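PDB 4K2M: 3-oxo-glucose-6-phosphate:glutamate aminotransferase, which catalyses the reversible pyridoxal phosphate-dependent transamination of 3-dehydro-glucose 6-phosphate to kanosamine 6-phosphate, with glutamate as amino donor, in kanosamine biosynthesis. Local coordinates for residues K269-V281 with K286-D298. Sequence-based numbering, arbitrary orientation.
Sequences KKCIQFSYHGFEV and KKVINFGFNSKMD. With O1G (3-deoxy-3-[(E)-({3-hydroxy-2-methyl-5-[(phosphonooxy)methyl]pyridin-4-yl}methylidene)amino]-6-O-phosphono-alpha-D-gluco pyranose), chain I.
Ile289 lays its CD1 methyl squarely over one face of the Phe274 ring. CD1 stands 3.7 Å from the ring centroid, only 1° off the ring normal, a clear CH-pi contact. The first torsion of Ile289 (chi1 59°) sets CG1 between the backbone N and the carbonyl carbon. CG1 there presses on Gly278 CA at 3.4 Å, which is tight for two carbons, while the CG2 methyl of Ile289 meets Gln273 OE1.

The backbone of Phe274 binds the 286-298 segment as well. Phe293 N gives a 2.7 Å hydrogen bond to Phe274 O. Phe293 O in turn accepts from His277 N and lies over the centre of the His277 ring face. This ring runs alongside the Asn294 side chain, their planes 33° apart. Within the type I' turn from Tyr276 to Phe279, Gly278 O takes a 2.8 Å hydrogen bond from Val288 N and a weak one from Ile289 N.

The bridged backbones of Tyr276 and Asn294 bring two ligand-binding side chains together. Tyr276 OH donates to the sugar phosphate oxygen OP7 at 2.7 Å, and Asn294 ND2 donates to the cofactor phosphate oxygen OP1. The second subunit also holds this external aldimine. The aliphatic part of Lys296 packs against Tyr276, with Lys296 CD 3.6 Å from Tyr276 CD1.

The contact lies in the aminotransferase domain, where the loop after helix 265-275 folds back on the helix end. Lys287 pairs with Glu157 and Asn158 of the second subunit. Phe293 packs on helix 127-137, Lys296 touches helix 103-116, and Met297 pairs its backbone with strand 120-124.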
# COMPACT_ATOMS: atom_id res chain seq x y z
N LYS A 269 -0.14 -18.33 9.20
CA LYS A 269 -0.94 -17.64 10.20
C LYS A 269 -0.18 -16.42 10.74
O LYS A 269 -0.75 -15.32 10.90
CB LYS A 269 -1.32 -18.59 11.33
CG LYS A 269 -1.95 -17.88 12.52
CD LYS A 269 -2.69 -18.85 13.43
CE LYS A 269 -1.86 -20.08 13.71
NZ LYS A 269 -2.20 -20.75 15.00
N LYS A 270 1.11 -16.61 11.00
CA LYS A 270 1.91 -15.50 11.49
C LYS A 270 2.03 -14.40 10.44
O LYS A 270 2.03 -13.22 10.77
CB LYS A 270 3.30 -15.99 11.95
CG LYS A 270 3.27 -16.81 13.24
CD LYS A 270 4.67 -17.34 13.59
CE LYS A 270 4.70 -18.06 14.94
NZ LYS A 270 4.19 -19.45 14.87
N CYS A 271 2.13 -14.78 9.17
CA CYS A 271 2.16 -13.78 8.10
C CYS A 271 0.87 -12.97 8.06
O CYS A 271 0.91 -11.75 7.90
CB CYS A 271 2.37 -14.43 6.73
SG CYS A 271 4.03 -15.09 6.48
N ILE A 272 -0.27 -13.64 8.19
CA ILE A 272 -1.54 -12.93 8.19
C ILE A 272 -1.60 -11.98 9.38
O ILE A 272 -2.06 -10.84 9.24
CB ILE A 272 -2.74 -13.90 8.22
CG1 ILE A 272 -2.76 -14.74 6.94
CG2 ILE A 272 -4.04 -13.13 8.36
CD1 ILE A 272 -3.75 -15.90 6.97
N GLN A 273 -1.14 -12.43 10.54
CA GLN A 273 -1.17 -11.58 11.74
C GLN A 273 -0.29 -10.34 11.55
O GLN A 273 -0.73 -9.23 11.81
CB GLN A 273 -0.75 -12.37 13.00
CG GLN A 273 -1.70 -13.52 13.29
CD GLN A 273 -1.11 -14.53 14.27
OE1 GLN A 273 0.08 -14.47 14.61
NE2 GLN A 273 -1.95 -15.45 14.73
N PHE A 274 0.92 -10.52 11.05
CA PHE A 274 1.80 -9.38 10.80
C PHE A 274 1.29 -8.45 9.70
O PHE A 274 1.55 -7.24 9.73
CB PHE A 274 3.22 -9.85 10.45
CG PHE A 274 4.11 -10.03 11.65
CD1 PHE A 274 4.55 -8.93 12.37
CD2 PHE A 274 4.51 -11.30 12.04
CE1 PHE A 274 5.38 -9.09 13.47
CE2 PHE A 274 5.34 -11.47 13.15
CZ PHE A 274 5.78 -10.37 13.86
N SER A 275 0.56 -9.01 8.73
CA SER A 275 0.06 -8.23 7.59
C SER A 275 -1.12 -7.36 7.97
O SER A 275 -1.50 -6.42 7.24
CB SER A 275 -0.37 -9.18 6.47
OG SER A 275 -1.66 -9.72 6.76
N TYR A 276 -1.74 -7.68 9.10
CA TYR A 276 -2.92 -6.94 9.50
C TYR A 276 -3.00 -6.68 11.00
O TYR A 276 -3.78 -7.32 11.72
CB TYR A 276 -4.19 -7.63 8.97
CG TYR A 276 -5.41 -6.75 8.96
CD1 TYR A 276 -5.44 -5.58 8.22
CD2 TYR A 276 -6.55 -7.11 9.67
CE1 TYR A 276 -6.58 -4.76 8.21
CE2 TYR A 276 -7.69 -6.32 9.67
CZ TYR A 276 -7.69 -5.14 8.92
OH TYR A 276 -8.81 -4.35 8.90
N HIS A 277 -2.15 -5.76 11.45
CA HIS A 277 -2.24 -5.13 12.78
C HIS A 277 -1.97 -6.04 13.97
O HIS A 277 -2.13 -5.63 15.12
CB HIS A 277 -3.58 -4.41 12.94
CG HIS A 277 -3.73 -3.21 12.06
ND1 HIS A 277 -2.87 -2.12 12.14
CD2 HIS A 277 -4.61 -2.92 11.07
CE1 HIS A 277 -3.22 -1.23 11.23
NE2 HIS A 277 -4.27 -1.68 10.58
N GLY A 278 -1.54 -7.26 13.69
CA GLY A 278 -1.27 -8.21 14.77
C GLY A 278 -2.55 -8.89 15.23
O GLY A 278 -2.56 -9.56 16.26
N PHE A 279 -3.63 -8.71 14.47
CA PHE A 279 -4.92 -9.25 14.87
C PHE A 279 -4.99 -10.76 14.70
O PHE A 279 -4.36 -11.33 13.79
CB PHE A 279 -6.06 -8.67 14.03
CG PHE A 279 -6.30 -7.18 14.23
CD1 PHE A 279 -5.91 -6.53 15.40
CD2 PHE A 279 -6.91 -6.44 13.22
CE1 PHE A 279 -6.15 -5.16 15.56
CE2 PHE A 279 -7.16 -5.07 13.37
CZ PHE A 279 -6.78 -4.43 14.54
N GLU A 280 -5.77 -11.41 15.56
CA GLU A 280 -6.16 -12.79 15.31
C GLU A 280 -6.72 -12.91 13.89
O GLU A 280 -7.43 -12.02 13.42
CB GLU A 280 -7.22 -13.22 16.32
CG GLU A 280 -7.80 -14.60 16.05
CD GLU A 280 -8.34 -15.26 17.31
OE1 GLU A 280 -7.80 -14.99 18.40
OE2 GLU A 280 -9.30 -16.05 17.20
N VAL A 281 -6.37 -13.98 13.19
CA VAL A 281 -6.86 -14.15 11.82
C VAL A 281 -8.39 -14.04 11.74
O VAL A 281 -9.11 -14.74 12.45
CB VAL A 281 -6.39 -15.49 11.24
CG1 VAL A 281 -6.90 -15.65 9.81
CG2 VAL A 281 -4.87 -15.57 11.28
N LYS A 286 -8.71 -7.54 17.70
CA LYS A 286 -8.18 -8.40 18.75
C LYS A 286 -6.73 -8.80 18.43
O LYS A 286 -6.50 -9.66 17.59
CB LYS A 286 -9.04 -9.65 18.87
CG LYS A 286 -8.54 -10.65 19.91
CD LYS A 286 -9.49 -11.85 20.00
CE LYS A 286 -8.88 -12.95 20.86
NZ LYS A 286 -9.84 -14.09 21.04
N LYS A 287 -5.77 -8.17 19.10
CA LYS A 287 -4.36 -8.48 18.83
C LYS A 287 -3.93 -9.75 19.53
O LYS A 287 -4.33 -10.02 20.67
CB LYS A 287 -3.47 -7.32 19.25
CG LYS A 287 -3.67 -6.11 18.35
CD LYS A 287 -2.86 -4.90 18.80
CE LYS A 287 -1.38 -5.22 18.85
NZ LYS A 287 -0.56 -3.95 18.86
N VAL A 288 -3.12 -10.55 18.84
CA VAL A 288 -2.58 -11.77 19.44
C VAL A 288 -1.05 -11.80 19.34
O VAL A 288 -0.41 -12.70 19.90
CB VAL A 288 -3.15 -13.04 18.79
CG1 VAL A 288 -4.67 -13.13 19.01
CG2 VAL A 288 -2.83 -13.10 17.29
N ILE A 289 -0.48 -10.84 18.62
CA ILE A 289 0.96 -10.61 18.67
C ILE A 289 1.23 -9.15 19.01
O ILE A 289 0.32 -8.33 18.95
CB ILE A 289 1.68 -11.02 17.37
CG1 ILE A 289 1.12 -10.27 16.16
CG2 ILE A 289 1.58 -12.54 17.16
CD1 ILE A 289 1.93 -10.45 14.89
N ASN A 290 2.48 -8.82 19.35
CA ASN A 290 2.79 -7.50 19.89
C ASN A 290 2.34 -6.36 18.97
O ASN A 290 1.78 -5.37 19.43
CB ASN A 290 4.28 -7.37 20.19
CG ASN A 290 4.71 -8.24 21.35
OD1 ASN A 290 3.87 -8.74 22.10
ND2 ASN A 290 6.01 -8.45 21.49
N PHE A 291 2.60 -6.52 17.68
CA PHE A 291 2.14 -5.53 16.70
C PHE A 291 2.09 -6.13 15.31
O PHE A 291 2.62 -7.20 15.05
CB PHE A 291 3.10 -4.33 16.69
CG PHE A 291 4.43 -4.62 16.08
CD1 PHE A 291 4.67 -4.39 14.72
CD2 PHE A 291 5.47 -5.12 16.86
CE1 PHE A 291 5.91 -4.67 14.16
CE2 PHE A 291 6.71 -5.39 16.31
CZ PHE A 291 6.93 -5.17 14.96
N GLY A 292 1.47 -5.39 14.40
CA GLY A 292 1.47 -5.79 13.00
C GLY A 292 1.40 -4.55 12.15
O GLY A 292 1.41 -3.44 12.68
N PHE A 293 1.34 -4.74 10.84
CA PHE A 293 1.31 -3.61 9.91
C PHE A 293 -0.04 -3.50 9.25
O PHE A 293 -0.92 -4.32 9.48
CB PHE A 293 2.36 -3.81 8.82
CG PHE A 293 3.75 -3.97 9.35
CD1 PHE A 293 4.55 -2.86 9.57
CD2 PHE A 293 4.25 -5.23 9.64
CE1 PHE A 293 5.84 -3.00 10.06
CE2 PHE A 293 5.54 -5.38 10.14
CZ PHE A 293 6.33 -4.26 10.35
N ASN A 294 -0.23 -2.46 8.44
CA ASN A 294 -1.41 -2.37 7.60
C ASN A 294 -0.98 -2.69 6.18
O ASN A 294 -0.86 -1.79 5.34
CB ASN A 294 -2.00 -0.96 7.66
CG ASN A 294 -3.34 -0.86 6.94
OD1 ASN A 294 -3.92 -1.88 6.54
ND2 ASN A 294 -3.83 0.37 6.77
N SER A 295 -0.79 -3.98 5.90
CA SER A 295 -0.09 -4.34 4.67
C SER A 295 -0.69 -5.48 3.89
O SER A 295 0.04 -6.20 3.22
CB SER A 295 1.37 -4.65 4.98
OG SER A 295 2.02 -3.53 5.54
N LYS A 296 -2.01 -5.66 3.96
CA LYS A 296 -2.69 -6.56 3.03
C LYS A 296 -2.83 -5.89 1.67
O LYS A 296 -2.87 -4.67 1.56
CB LYS A 296 -4.09 -6.94 3.55
CG LYS A 296 -4.08 -7.78 4.81
CD LYS A 296 -5.48 -7.88 5.41
CE LYS A 296 -6.44 -8.61 4.47
NZ LYS A 296 -5.89 -9.94 4.07
N MET A 297 -2.93 -6.69 0.61
CA MET A 297 -3.27 -6.15 -0.70
C MET A 297 -4.70 -5.60 -0.66
O MET A 297 -5.53 -6.09 0.11
CB MET A 297 -3.17 -7.26 -1.75
CG MET A 297 -3.51 -6.84 -3.17
SD MET A 297 -3.16 -8.27 -4.22
CE MET A 297 -3.30 -7.54 -5.85
N ASP A 298 -4.98 -4.57 -1.46
CA ASP A 298 -6.33 -4.04 -1.57
C ASP A 298 -7.20 -4.92 -2.46
O ASP A 298 -6.74 -5.42 -3.49
CB ASP A 298 -6.28 -2.64 -2.18
CG ASP A 298 -5.77 -1.59 -1.20
OD1 ASP A 298 -5.87 -1.85 0.01
OD2 ASP A 298 -5.26 -0.55 -1.66
P O1G I . -5.16 3.42 7.94
C3A O1G I . -7.76 5.31 12.77
O3 O1G I . -9.11 5.21 12.90
C1 O1G I . -11.57 0.57 11.05
N1' O1G I . -5.67 6.17 13.45
C2 O1G I . -10.72 1.72 11.60
O2 O1G I . -11.67 2.63 12.25
C9A O1G I . -7.01 6.10 13.63
C2A O1G I . -7.65 6.90 14.75
C3 O1G I . -9.96 2.46 10.49
N3' O1G I . -9.04 3.32 11.25
O1 O1G I . -12.64 1.08 10.25
C4 O1G I . -9.24 1.49 9.53
O4 O1G I . -9.00 2.36 8.41
C4A O1G I . -7.14 4.60 11.74
C4B O1G I . -7.91 3.74 10.83
C5 O1G I . -10.25 0.44 9.07
O5 O1G I . -10.78 -0.29 10.19
C5A O1G I . -5.77 4.70 11.59
C5T O1G I . -4.92 3.99 10.52
C6 O1G I . -9.65 -0.65 8.23
C6A O1G I . -5.05 5.50 12.46
OP1 O1G I . -3.80 2.77 8.05
OP2 O1G I . -5.25 4.34 6.75
OP3 O1G I . -6.28 2.36 8.01
OP4 O1G I . -5.36 4.44 9.21
O6 O1G I . -10.52 -1.59 7.70
P' O1G I . -10.18 -2.28 6.29
OP6 O1G I . -9.94 -1.13 5.31
OP7 O1G I . -8.96 -3.15 6.52
OP8 O1G I . -11.45 -3.06 5.98
O HOH W 1 -3.73 -11.10 5.27
O HOH W 2 -10.77 -16.85 19.34